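Local coordinates for protein oxidoreductase, fmn-binding (Shewanella oneidensis, PDB 4AWU) that binds FMN and probably acts as an oxidoreductase on CH-CH groups, with NAD(H) or NADP(H) as partner, at residues K66-T71 / G105-P110; A99-V104 / A161-A166; P118-T123 / A146-M151. The protein carries 1 engineered substitution. All blocks are in the same frame, centred on the assembly; numbering follows the deposited sequence.

Contact 1 (K66-T71 / G105-P110). With 4CH (4-chlorophenol), chain E.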
loop_
_atom_site.group_PDB
_atom_site.type_symbol
_atom_site.label_atom_id
_atom_site.label_comp_id
_atom_site.label_asym_id
_atom_site.label_seq_id
_atom_site.Cartn_x
_atom_site.Cartn_y
_atom_site.Cartn_z
ATOM N N LYS A 66 5.939 -9.076 8.382
ATOM C CA LYS A 66 7.010 -8.154 8.021
ATOM C C LYS A 66 7.945 -8.739 6.966
ATOM O O LYS A 66 8.302 -9.916 7.024
ATOM C CB LYS A 66 7.800 -7.826 9.285
ATOM C CG LYS A 66 8.962 -6.876 9.114
ATOM C CD LYS A 66 9.651 -6.739 10.457
ATOM C CE LYS A 66 10.868 -5.851 10.416
ATOM N NZ LYS A 66 11.553 -5.900 11.738
ATOM N N GLY A 67 8.355 -7.910 6.010
ATOM C CA GLY A 67 9.253 -8.351 4.959
ATOM C C GLY A 67 10.615 -7.687 4.976
ATOM O O GLY A 67 11.590 -8.261 4.497
ATOM N N TYR A 68 10.693 -6.484 5.532
ATOM C CA TYR A 68 11.902 -5.680 5.403
ATOM C C TYR A 68 12.288 -5.030 6.722
ATOM O O TYR A 68 11.427 -4.641 7.505
ATOM C CB TYR A 68 11.692 -4.596 4.346
ATOM C CG TYR A 68 11.144 -5.124 3.045
ATOM C CD1 TYR A 68 9.783 -5.362 2.883
ATOM C CD2 TYR A 68 11.984 -5.379 1.977
ATOM C CE1 TYR A 68 9.282 -5.843 1.696
ATOM C CE2 TYR A 68 11.491 -5.859 0.783
ATOM C CZ TYR A 68 10.141 -6.090 0.648
ATOM O OH TYR A 68 9.640 -6.569 -0.538
ATOM N N ALA A 69 13.590 -4.912 6.959
ATOM C CA ALA A 69 14.083 -4.297 8.183
ATOM C C ALA A 69 13.529 -2.893 8.348
ATOM O O ALA A 69 13.449 -2.126 7.385
ATOM C CB ALA A 69 15.606 -4.254 8.188
ATOM N N TRP A 70 13.136 -2.576 9.575
ATOM C CA TRP A 70 12.834 -1.207 9.984
ATOM C C TRP A 70 11.531 -0.646 9.431
ATOM O O TRP A 70 11.317 0.564 9.482
ATOM C CB TRP A 70 13.974 -0.267 9.595
ATOM C CG TRP A 70 15.334 -0.823 9.849
ATOM C CD1 TRP A 70 15.719 -1.622 10.887
ATOM C CD2 TRP A 70 16.494 -0.632 9.039
ATOM N NE1 TRP A 70 17.052 -1.933 10.775
ATOM C CE2 TRP A 70 17.550 -1.340 9.645
ATOM C CE3 TRP A 70 16.745 0.071 7.859
ATOM C CZ2 TRP A 70 18.833 -1.363 9.112
ATOM C CZ3 TRP A 70 18.017 0.046 7.332
ATOM C CH2 TRP A 70 19.046 -0.665 7.958
ATOM N N THR A 71 10.656 -1.499 8.908
ATOM C CA THR A 71 9.330 -1.025 8.520
ATOM C C THR A 71 8.463 -0.978 9.772
ATOM O O THR A 71 8.601 -1.825 10.653
ATOM C CB THR A 71 8.685 -1.903 7.428
ATOM O OG1 THR A 71 8.532 -3.247 7.899
ATOM C CG2 THR A 71 9.544 -1.900 6.176
ATOM N N GLY A 105 3.823 -12.074 3.135
ATOM C CA GLY A 105 3.638 -13.450 2.743
ATOM C C GLY A 105 5.013 -14.024 2.504
ATOM O O GLY A 105 5.886 -13.927 3.366
ATOM N N ARG A 106 5.219 -14.589 1.323
ATOM C CA ARG A 106 6.467 -15.267 1.008
ATOM C C ARG A 106 7.618 -14.309 0.754
ATOM O O ARG A 106 8.764 -14.740 0.643
ATOM C CB ARG A 106 6.282 -16.146 -0.225
ATOM C CG ARG A 106 6.226 -15.366 -1.523
ATOM C CD ARG A 106 5.897 -16.270 -2.691
ATOM N NE ARG A 106 5.918 -15.548 -3.959
ATOM C CZ ARG A 106 5.699 -16.109 -5.142
ATOM N NH1 ARG A 106 5.437 -17.407 -5.231
ATOM N NH2 ARG A 106 5.739 -15.370 -6.237
ATOM N N VAL A 107 7.326 -13.015 0.646
ATOM C CA VAL A 107 8.368 -12.035 0.358
ATOM C C VAL A 107 9.019 -11.566 1.652
ATOM O O VAL A 107 8.833 -10.428 2.089
ATOM C CB VAL A 107 7.820 -10.829 -0.434
ATOM C CG1 VAL A 107 8.956 -9.908 -0.860
ATOM C CG2 VAL A 107 7.049 -11.312 -1.652
ATOM N N THR A 108 9.785 -12.461 2.267
ATOM C CA THR A 108 10.473 -12.149 3.511
ATOM C C THR A 108 11.540 -13.200 3.807
ATOM O O THR A 108 11.799 -14.092 2.997
ATOM C CB THR A 108 9.488 -12.063 4.695
ATOM O OG1 THR A 108 10.151 -11.517 5.839
ATOM C CG2 THR A 108 8.929 -13.434 5.037
ATOM N N HIS A 109 12.151 -13.075 4.978
ATOM C CA HIS A 109 13.235 -13.947 5.401
ATOM C C HIS A 109 13.016 -14.225 6.888
ATOM O O HIS A 109 12.560 -13.347 7.618
ATOM C CB HIS A 109 14.574 -13.244 5.154
ATOM C CG HIS A 109 15.773 -14.117 5.358
ATOM N ND1 HIS A 109 16.401 -14.240 6.580
ATOM C CD2 HIS A 109 16.476 -14.891 4.500
ATOM C CE1 HIS A 109 17.427 -15.061 6.466
ATOM N NE2 HIS A 109 17.496 -15.470 5.212
ATOM N N PRO A 110 13.310 -15.453 7.344
ATOM C CA PRO A 110 13.022 -15.809 8.741
ATOM C C PRO A 110 13.557 -14.792 9.751
ATOM O O PRO A 110 12.934 -14.550 10.783
ATOM C CB PRO A 110 13.738 -17.152 8.914
ATOM C CG PRO A 110 13.797 -17.730 7.550
ATOM C CD PRO A 110 13.925 -16.569 6.603
HETATM CL CL9 4CH E . 18.126 -0.582 1.396
HETATM C C4 4CH E . 16.801 -1.051 2.400
HETATM C C5 4CH E . 16.936 -1.029 3.781
HETATM C C6 4CH E . 15.860 -1.385 4.583
HETATM C C1 4CH E . 14.662 -1.763 3.996
HETATM O O7 4CH E . 13.588 -2.087 4.789
HETATM C C2 4CH E . 14.525 -1.788 2.617
HETATM C C3 4CH E . 15.598 -1.430 1.816
#
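T108 and K66 tie together two loops at the C-terminal mouth of the TIM barrel, those that follow strands 53-60 and 96-102. The T108 hydroxyl OG1 donates to K66 O at 2.7 Å, in the carbonyl plane and on a lone pair. With OG1 anti to the backbone N of T108 (chi1 -169°), the hydroxyl turns to this carbonyl. A small polar side chain suits the spot, because the backbones nearly touch: G67 CA lies only 3.6 Å from V107 O. A CB on G67 would come too close to that oxygen, which is consistent with a glycine here; V107 O itself is buried without a polar partner in the model. Y68 spans the width of the contact. Its CB sits 3.2 Å from O7 of a bound 4-chlorophenol, its ring meets that of W102, planes about 15° apart, and V131 of strand 130-133, and its tip reaches the other loop, where OH meets V107 CG1 at 3.4 Å. The two side chains meet obliquely there. The hydroxyl is hydrogen-bonded to the Y186 hydroxyl, so tyrosine serves as a long apolar spacer with a polar end. V107, the centre of an inverse gamma turn, offers a compact branched surface to it. Beyond Y68 the chain makes a type II beta turn to T71, whose middle residues A69 and W70 line the same ligand pocket. W70 CE3 approaches the phenol carbon C6 to 3.7 Å. The phenol, also bonded to S28 OG, donates from O7 to A69 O over 2.6 Å.

Contact 2 (A99-V104 / A161-A166). With FMN (flavin mononucleotide), chain B.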
loop_
_atom_site.group_PDB
_atom_site.type_symbol
_atom_site.label_atom_id
_atom_site.label_comp_id
_atom_site.label_asym_id
_atom_site.label_seq_id
_atom_site.Cartn_x
_atom_site.Cartn_y
_atom_site.Cartn_z
ATOM N N ALA A 99 -3.998 3.895 6.832
ATOM C CA ALA A 99 -2.873 3.007 7.102
ATOM C C ALA A 99 -2.872 1.857 6.107
ATOM O O ALA A 99 -3.876 1.163 5.962
ATOM C CB ALA A 99 -2.964 2.461 8.526
ATOM N N GLN A 100 -1.757 1.637 5.423
ATOM C CA GLN A 100 -1.681 0.497 4.516
ATOM C C GLN A 100 -1.311 -0.762 5.281
ATOM O O GLN A 100 -0.157 -0.936 5.680
ATOM C CB GLN A 100 -0.686 0.705 3.374
ATOM C CG GLN A 100 -0.821 -0.415 2.344
ATOM C CD GLN A 100 0.241 -0.420 1.277
ATOM O OE1 GLN A 100 1.428 -0.478 1.571
ATOM N NE2 GLN A 100 -0.188 -0.391 0.020
ATOM N N LEU A 101 -2.293 -1.638 5.473
ATOM C CA LEU A 101 -2.083 -2.876 6.212
ATOM C C LEU A 101 -1.347 -3.886 5.351
ATOM O O LEU A 101 -1.814 -4.264 4.275
ATOM C CB LEU A 101 -3.414 -3.463 6.657
ATOM C CG LEU A 101 -4.302 -2.542 7.485
ATOM C CD1 LEU A 101 -5.458 -3.350 8.041
ATOM C CD2 LEU A 101 -3.519 -1.862 8.604
ATOM N N TRP A 102 -0.214 -4.350 5.860
ATOM C CA TRP A 102 0.727 -5.124 5.069
ATOM C C TRP A 102 0.925 -6.528 5.609
ATOM O O TRP A 102 1.168 -6.715 6.804
ATOM C CB TRP A 102 2.076 -4.418 5.107
ATOM C CG TRP A 102 2.973 -4.678 3.950
ATOM C CD1 TRP A 102 2.699 -5.413 2.835
ATOM C CD2 TRP A 102 4.304 -4.178 3.786
ATOM N NE1 TRP A 102 3.780 -5.399 1.985
ATOM C CE2 TRP A 102 4.778 -4.649 2.549
ATOM C CE3 TRP A 102 5.138 -3.375 4.569
ATOM C CZ2 TRP A 102 6.055 -4.346 2.077
ATOM C CZ3 TRP A 102 6.402 -3.074 4.098
ATOM C CH2 TRP A 102 6.847 -3.558 2.865
ATOM N N HIS A 103 0.820 -7.511 4.723
ATOM C CA HIS A 103 1.357 -8.833 4.990
ATOM C C HIS A 103 2.117 -9.277 3.743
ATOM O O HIS A 103 1.545 -9.391 2.656
ATOM C CB HIS A 103 0.258 -9.826 5.365
ATOM C CG HIS A 103 0.783 -11.070 6.003
ATOM N ND1 HIS A 103 1.686 -11.893 5.369
ATOM C CD2 HIS A 103 0.554 -11.624 7.215
ATOM C CE1 HIS A 103 1.982 -12.910 6.161
ATOM N NE2 HIS A 103 1.311 -12.768 7.287
ATOM N N VAL A 104 3.418 -9.494 3.900
ATOM C CA VAL A 104 4.295 -9.735 2.756
ATOM C C VAL A 104 4.261 -11.171 2.270
ATOM O O VAL A 104 4.660 -11.462 1.143
ATOM C CB VAL A 104 5.757 -9.387 3.074
ATOM C CG1 VAL A 104 5.880 -7.914 3.450
ATOM C CG2 VAL A 104 6.295 -10.286 4.181
ATOM N N ALA A 161 -7.748 -12.675 11.046
ATOM C CA ALA A 161 -7.892 -12.110 12.385
ATOM C C ALA A 161 -6.905 -10.965 12.601
ATOM O O ALA A 161 -7.268 -9.917 13.141
ATOM C CB ALA A 161 -7.686 -13.187 13.443
ATOM N N ASP A 162 -5.662 -11.179 12.182
ATOM C CA ASP A 162 -4.616 -10.174 12.311
ATOM C C ASP A 162 -4.938 -8.932 11.483
ATOM O O ASP A 162 -4.707 -7.811 11.926
ATOM C CB ASP A 162 -3.267 -10.744 11.882
ATOM C CG ASP A 162 -2.782 -11.842 12.800
ATOM O OD1 ASP A 162 -3.247 -11.903 13.958
ATOM O OD2 ASP A 162 -1.927 -12.637 12.366
ATOM N N TYR A 163 -5.469 -9.131 10.279
ATOM C CA TYR A 163 -5.886 -8.002 9.454
ATOM C C TYR A 163 -6.998 -7.239 10.155
ATOM O O TYR A 163 -6.984 -6.017 10.208
ATOM C CB TYR A 163 -6.393 -8.477 8.093
ATOM C CG TYR A 163 -5.334 -8.577 7.023
ATOM C CD1 TYR A 163 -4.711 -7.438 6.525
ATOM C CD2 TYR A 163 -4.974 -9.805 6.489
ATOM C CE1 TYR A 163 -3.755 -7.524 5.541
ATOM C CE2 TYR A 163 -4.020 -9.903 5.498
ATOM C CZ TYR A 163 -3.411 -8.757 5.027
ATOM O OH TYR A 163 -2.463 -8.852 4.040
ATOM N N ARG A 164 -7.965 -7.972 10.696
ATOM C CA ARG A 164 -9.114 -7.354 11.346
ATOM C C ARG A 164 -8.671 -6.525 12.544
ATOM O O ARG A 164 -9.143 -5.402 12.756
ATOM C CB ARG A 164 -10.101 -8.424 11.811
ATOM C CG ARG A 164 -11.439 -7.861 12.236
ATOM C CD ARG A 164 -12.309 -8.918 12.891
ATOM N NE ARG A 164 -13.715 -8.528 12.897
ATOM C CZ ARG A 164 -14.257 -7.670 13.754
ATOM N NH1 ARG A 164 -13.515 -7.091 14.692
ATOM N NH2 ARG A 164 -15.548 -7.380 13.668
ATOM N N GLN A 165 -7.767 -7.093 13.333
ATOM C CA GLN A 165 -7.284 -6.422 14.529
ATOM C C GLN A 165 -6.426 -5.227 14.144
ATOM O O GLN A 165 -6.488 -4.179 14.786
ATOM C CB GLN A 165 -6.471 -7.378 15.396
ATOM C CG GLN A 165 -5.996 -6.750 16.698
ATOM C CD GLN A 165 -7.150 -6.295 17.572
ATOM O OE1 GLN A 165 -8.105 -7.041 17.798
ATOM N NE2 GLN A 165 -7.071 -5.067 18.061
ATOM N N ALA A 166 -5.624 -5.394 13.097
ATOM C CA ALA A 166 -4.785 -4.310 12.590
ATOM C C ALA A 166 -5.641 -3.118 12.190
ATOM O O ALA A 166 -5.242 -1.964 12.370
ATOM C CB ALA A 166 -3.966 -4.790 11.404
HETATM N N1 FMN B . 3.530 0.785 -2.745
HETATM C C2 FMN B . 2.798 0.150 -1.771
HETATM O O2 FMN B . 1.699 -0.314 -2.070
HETATM N N3 FMN B . 3.288 0.034 -0.484
HETATM C C4 FMN B . 4.554 0.491 -0.177
HETATM O O4 FMN B . 4.920 0.546 0.997
HETATM C C4A FMN B . 5.282 1.150 -1.161
HETATM N N5 FMN B . 6.532 1.628 -0.878
HETATM C C5A FMN B . 7.267 2.261 -1.849
HETATM C C6 FMN B . 8.500 2.798 -1.513
HETATM C C7 FMN B . 9.237 3.496 -2.461
HETATM C C7M FMN B . 10.567 4.063 -2.062
HETATM C C8 FMN B . 8.750 3.614 -3.762
HETATM C C8M FMN B . 9.512 4.400 -4.790
HETATM C C9 FMN B . 7.503 3.093 -4.089
HETATM C C9A FMN B . 6.739 2.447 -3.119
HETATM N N10 FMN B . 5.508 1.903 -3.431
HETATM C C10 FMN B . 4.778 1.273 -2.450
HETATM C "C1'" FMN B . 4.869 2.146 -4.764
HETATM C "C2'" FMN B . 4.362 3.589 -4.784
HETATM O "O2'" FMN B . 3.316 3.717 -3.843
HETATM C "C3'" FMN B . 3.853 4.019 -6.158
HETATM O "O3'" FMN B . 2.710 3.263 -6.491
HETATM C "C4'" FMN B . 4.942 3.856 -7.220
HETATM O "O4'" FMN B . 6.134 4.474 -6.780
HETATM C "C5'" FMN B . 4.556 4.451 -8.572
HETATM O "O5'" FMN B . 4.200 5.811 -8.441
HETATM P P FMN B . 5.224 6.985 -8.869
HETATM O O1P FMN B . 6.392 6.948 -7.912
HETATM O O2P FMN B . 5.712 6.747 -10.278
HETATM O O3P FMN B . 4.491 8.300 -8.791
HETATM O O HOH W 1 -1.477 -6.637 2.976
#
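With CG anti to its carbonyl carbon (chi1 -56°), L101 sends its branched end from the barrel strand to helix 161-166. In H103 the CG anti to the backbone N (chi1 -164°) sets the direction of the imidazole, while CB, fixed by the backbone, meets Y163. L101 CD1 lies 4.0 Å from A166 CB; the small alanine lets the leucine methyls come close to the helix. Y163 reaches back to the strand, and its OH stands 3.2 Å from H103 CB. A water joins the two elements: it can donate to L101 O at 2.7 Å, accepts from H103 N, and lies 2.6 Å from Y163 OH in hydrogen-bonding contact, at the edge and in the plane of the tyrosine ring. From the same strand, extended Q100 grips the flavin twice, OE1 accepting from FMN N3 and NE2 donating to FMN O2, both at 2.8 Å. A leucine in place of Q100 would probably leave FMN N3 and O2 without these mates and E179 without its amide partner. This is the beta-alpha packing of a TIM barrel: strand and helix segments run nearly antiparallel (163°), their axes 9.4 Å apart, with strand 177-181 beside them and helices 187-192 and 212-225 flanking Y163.

Contact 3 (P118-T123 / A146-M151)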
loop_
_atom_site.group_PDB
_atom_site.type_symbol
_atom_site.label_atom_id
_atom_site.label_comp_id
_atom_site.label_asym_id
_atom_site.label_seq_id
_atom_site.Cartn_x
_atom_site.Cartn_y
_atom_site.Cartn_z
ATOM N N PRO A 118 8.281 -18.212 6.177
ATOM C CA PRO A 118 7.274 -17.357 5.541
ATOM C C PRO A 118 6.031 -18.155 5.155
ATOM O O PRO A 118 6.131 -19.357 4.901
ATOM C CB PRO A 118 7.987 -16.845 4.285
ATOM C CG PRO A 118 9.442 -17.046 4.537
ATOM C CD PRO A 118 9.530 -18.268 5.399
ATOM N N ILE A 119 4.876 -17.497 5.114
ATOM C CA ILE A 119 3.651 -18.150 4.678
ATOM C C ILE A 119 3.181 -17.579 3.344
ATOM O O ILE A 119 3.530 -16.457 2.972
ATOM C CB ILE A 119 2.521 -18.029 5.720
ATOM C CG1 ILE A 119 2.111 -16.570 5.913
ATOM C CG2 ILE A 119 2.956 -18.638 7.044
ATOM C CD1 ILE A 119 0.874 -16.404 6.771
ATOM N N SER A 120 2.388 -18.368 2.628
ATOM C CA SER A 120 1.936 -18.003 1.297
ATOM C C SER A 120 0.773 -18.911 0.925
ATOM O O SER A 120 0.449 -19.840 1.662
ATOM C CB SER A 120 3.085 -18.168 0.302
ATOM O OG SER A 120 2.778 -17.625 -0.975
ATOM N N SER A 121 0.127 -18.630 -0.199
ATOM C CA SER A 121 -0.896 -19.523 -0.725
ATOM C C SER A 121 -0.310 -20.912 -0.919
ATOM O O SER A 121 -0.971 -21.924 -0.672
ATOM C CB SER A 121 -1.389 -19.005 -2.071
ATOM O OG SER A 121 -0.312 -18.930 -2.984
ATOM N N SER A 122 0.941 -20.943 -1.369
ATOM C CA SER A 122 1.577 -22.171 -1.809
ATOM C C SER A 122 3.005 -22.257 -1.291
ATOM O O SER A 122 3.472 -21.367 -0.582
ATOM C CB SER A 122 1.598 -22.213 -3.335
ATOM O OG SER A 122 0.306 -22.002 -3.878
ATOM N N THR A 123 3.696 -23.333 -1.657
ATOM C CA THR A 123 5.092 -23.512 -1.277
ATOM C C THR A 123 6.008 -23.076 -2.409
ATOM O O THR A 123 7.044 -23.693 -2.652
ATOM C CB THR A 123 5.395 -24.981 -0.944
ATOM O OG1 THR A 123 5.214 -25.783 -2.118
ATOM C CG2 THR A 123 4.474 -25.471 0.158
ATOM N N ALA A 146 13.073 -16.652 1.655
ATOM C CA ALA A 146 13.033 -18.070 1.969
ATOM C C ALA A 146 11.852 -18.718 1.262
ATOM O O ALA A 146 10.978 -18.031 0.735
ATOM C CB ALA A 146 12.928 -18.275 3.470
ATOM N N VAL A 147 11.834 -20.044 1.249
ATOM C CA VAL A 147 10.715 -20.773 0.675
ATOM C C VAL A 147 9.571 -20.750 1.673
ATOM O O VAL A 147 9.768 -21.054 2.848
ATOM C CB VAL A 147 11.086 -22.232 0.369
ATOM C CG1 VAL A 147 9.905 -22.960 -0.258
ATOM C CG2 VAL A 147 12.300 -22.288 -0.545
ATOM N N PRO A 148 8.369 -20.376 1.215
ATOM C CA PRO A 148 7.230 -20.312 2.131
ATOM C C PRO A 148 6.573 -21.666 2.329
ATOM O O PRO A 148 6.796 -22.589 1.549
ATOM C CB PRO A 148 6.264 -19.384 1.400
ATOM C CG PRO A 148 6.522 -19.670 -0.031
ATOM C CD PRO A 148 8.004 -19.920 -0.138
ATOM N N ARG A 149 5.761 -21.771 3.371
ATOM C CA ARG A 149 4.894 -22.923 3.547
ATOM C C ARG A 149 3.485 -22.491 3.180
ATOM O O ARG A 149 3.130 -21.323 3.349
ATOM C CB ARG A 149 4.936 -23.419 4.989
ATOM C CG ARG A 149 4.388 -22.430 6.000
ATOM C CD ARG A 149 4.539 -22.954 7.416
ATOM N NE ARG A 149 3.988 -22.027 8.400
ATOM C CZ ARG A 149 2.699 -21.936 8.711
ATOM N NH1 ARG A 149 1.807 -22.721 8.119
ATOM N NH2 ARG A 149 2.300 -21.058 9.619
ATOM N N ALA A 150 2.686 -23.423 2.672
ATOM C CA ALA A 150 1.324 -23.109 2.261
ATOM C C ALA A 150 0.432 -22.928 3.481
ATOM O O ALA A 150 0.458 -23.739 4.408
ATOM C CB ALA A 150 0.779 -24.205 1.360
ATOM N N MET A 151 -0.357 -21.860 3.477
ATOM C CA MET A 151 -1.246 -21.569 4.594
ATOM C C MET A 151 -2.315 -22.641 4.753
ATOM O O MET A 151 -2.920 -23.084 3.778
ATOM C CB MET A 151 -1.920 -20.211 4.401
ATOM C CG MET A 151 -0.988 -19.033 4.577
ATOM S SD MET A 151 -1.784 -17.475 4.148
ATOM C CE MET A 151 -2.944 -17.281 5.496
#
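P148 is the bump of this contact: its ring rests in a hollow walled by P118 O, S120 CB and S122 O. Its CB comes to 3.6 Å from S120 CB, close packing that a side chain as small as serine permits. The hollow exists because the chain turns back after strand 119-120, bringing S122 and T123 round to P148 and A150. A150 fills a second notch in that bend, its CB 3.5 Å from S121 O; alanine's single methyl fits this notch. Between these fits runs a two-stranded parallel ladder, pairing I119 with R149 and S120 with A150. R149 N donates to P118 O at 2.9 Å, S120 N bonds weakly to R149 O, and M151 N, a donor 2.8 Å from S120 O, lies almost in line with that C=O bond (C=O...N angle 176°). On the face carrying I119 and R149 the two side chains lie alongside, pointing the same way, and I119 CG2 sits over one face of the guanidinium, 3.6 Å from R149 NH2. The extended aliphatic stem of arginine suits this flank, and its charged end goes on to a salt bridge with D155. M151 wedges in beyond, with M151 SD 3.9 Å from I119 CD1. At the far end P118 CG abuts A146 CB. The small sheet lies away from the flavin, against the barrel's outer layer: M151 packs on helices 153-172 and 187-192, I119 also touches the first of these, and S120 OG is bonded to Q190 of the second.

The three contacts touch one another pairwise. Contact 2 holds FMN directly, and contact 1, its centre about 14 Å away, lines the adjoining mouth, nearest atoms of the Y68 side chain and FMN about 8 Å apart. They join where Y68 CD1 meets W102 CH2 at 3.4 Å; W102 borders a different 4-chlorophenol from the one bonded to A69. Contact 3 centres about 13 Å from contact 1 and joins it through a probable hydrogen bond between T108 O and A146 N, 3.2 Å, and through R106 packing on P148. Contacts 2 and 3, centres about 18 Å apart, meet where H103 CE1 approaches I119 CG1 at 3.7 Å, contact 3 nested within contact 2's loop.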